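Local coordinates for hypothetical protein VC0802 (Vibrio cholerae, PDB 1ZVP) that is of unknown function but carries ACT-type domains and has been suggested to be a transport protein, at residues D[56-59]-D[60-64]. Numbering follows the deposited sequence.
Sequences EAEK and AQQAG
E58, in a short helix, and Q62, just past its end, send their side chains the same way, side by side. The nearest pair at their ends is loose: with 4.0 Å from OE1 of E58 to NE2 of Q62 they lie beside each other without a hydrogen bond, carboxylate and amide planes 74° apart. E58 reaches this place because CG sits between the backbone N and the carbonyl carbon (chi1 47°) and the chain bends again at chi2. The Q62 amide folds back over the carbonyl of E58, but the fit there is too close to be trusted. The helical backbone sets CB of Q61 3.3 Å from A57 O; from there, CG opposite its own N (chi1 177°) and a bend at chi2 bring OE1 beside CB of E58.

The short helix 57-61, little more than one turn, follows directly on strand 50-56 of the three-stranded antiparallel sheet, within the first ACT-family region, with E56 as N-cap residue. Two backbone bonds make the turn: A60 N to E56 O, 3.2 Å, and Q61 N to A57 O, 3.0 Å; a weak one of 3.4 Å follows from Q62 N to E58 O, whose position is less certain.

A60, the buried residue of the group, turns its methyl onto V25 of strand 24-29, while A57 packs against D23 and L70. Beyond Q62 the methyl of A63 lies 3.4 Å from K59 O and also touches L39.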
# COMPACT_ATOMS: atom_id res chain seq x y z
N GLU D 56 11.90 7.35 -9.40
CA GLU D 56 13.33 7.08 -9.38
C GLU D 56 14.08 8.25 -8.74
O GLU D 56 13.71 9.41 -8.95
CB GLU D 56 13.84 6.86 -10.80
CG GLU D 56 13.77 5.43 -11.29
CD GLU D 56 15.14 4.76 -11.31
OE1 GLU D 56 15.48 4.18 -12.38
OE2 GLU D 56 15.88 4.81 -10.29
N ALA D 57 15.12 7.96 -7.97
CA ALA D 57 15.83 8.97 -7.19
C ALA D 57 16.29 10.18 -8.01
O ALA D 57 16.00 11.32 -7.65
CB ALA D 57 17.00 8.35 -6.45
N GLU D 58 16.99 9.92 -9.11
CA GLU D 58 17.55 11.01 -9.92
C GLU D 58 16.61 11.60 -10.97
O GLU D 58 16.93 12.63 -11.54
CB GLU D 58 18.91 10.62 -10.54
CG GLU D 58 18.97 9.25 -11.22
CD GLU D 58 18.01 9.12 -12.40
OE1 GLU D 58 18.28 9.73 -13.47
OE2 GLU D 58 16.99 8.40 -12.26
N LYS D 59 15.47 10.96 -11.22
CA LYS D 59 14.39 11.56 -12.01
C LYS D 59 13.73 12.66 -11.19
O LYS D 59 13.29 13.67 -11.73
CB LYS D 59 13.34 10.52 -12.40
CG LYS D 59 13.19 10.24 -13.89
CD LYS D 59 14.34 9.42 -14.46
CE LYS D 59 13.85 8.34 -15.42
NZ LYS D 59 13.20 7.22 -14.66
N ALA D 60 13.64 12.44 -9.89
CA ALA D 60 13.04 13.40 -8.97
C ALA D 60 14.04 14.49 -8.64
O ALA D 60 13.67 15.66 -8.52
CB ALA D 60 12.59 12.71 -7.69
N GLN D 61 15.30 14.10 -8.49
CA GLN D 61 16.35 15.00 -8.05
C GLN D 61 16.59 16.13 -9.07
O GLN D 61 16.57 17.31 -8.70
CB GLN D 61 17.62 14.21 -7.71
CG GLN D 61 18.82 15.04 -7.30
CD GLN D 61 19.81 15.19 -8.44
OE1 GLN D 61 20.38 14.20 -8.91
NE2 GLN D 61 20.03 16.42 -8.88
N GLN D 62 16.77 15.78 -10.34
CA GLN D 62 16.88 16.82 -11.37
C GLN D 62 15.57 17.19 -12.07
O GLN D 62 15.55 17.53 -13.25
CB GLN D 62 18.06 16.59 -12.34
CG GLN D 62 18.48 15.15 -12.58
CD GLN D 62 17.65 14.45 -13.64
OE1 GLN D 62 16.43 14.67 -13.74
NE2 GLN D 62 18.29 13.59 -14.42
N ALA D 63 14.48 17.10 -11.32
CA ALA D 63 13.24 17.78 -11.66
C ALA D 63 13.06 18.82 -10.58
O ALA D 63 12.05 19.53 -10.54
CB ALA D 63 12.09 16.81 -11.66
N GLY D 64 14.04 18.90 -9.69
CA GLY D 64 14.11 19.94 -8.67
C GLY D 64 13.36 19.63 -7.38
O GLY D 64 13.39 20.43 -6.44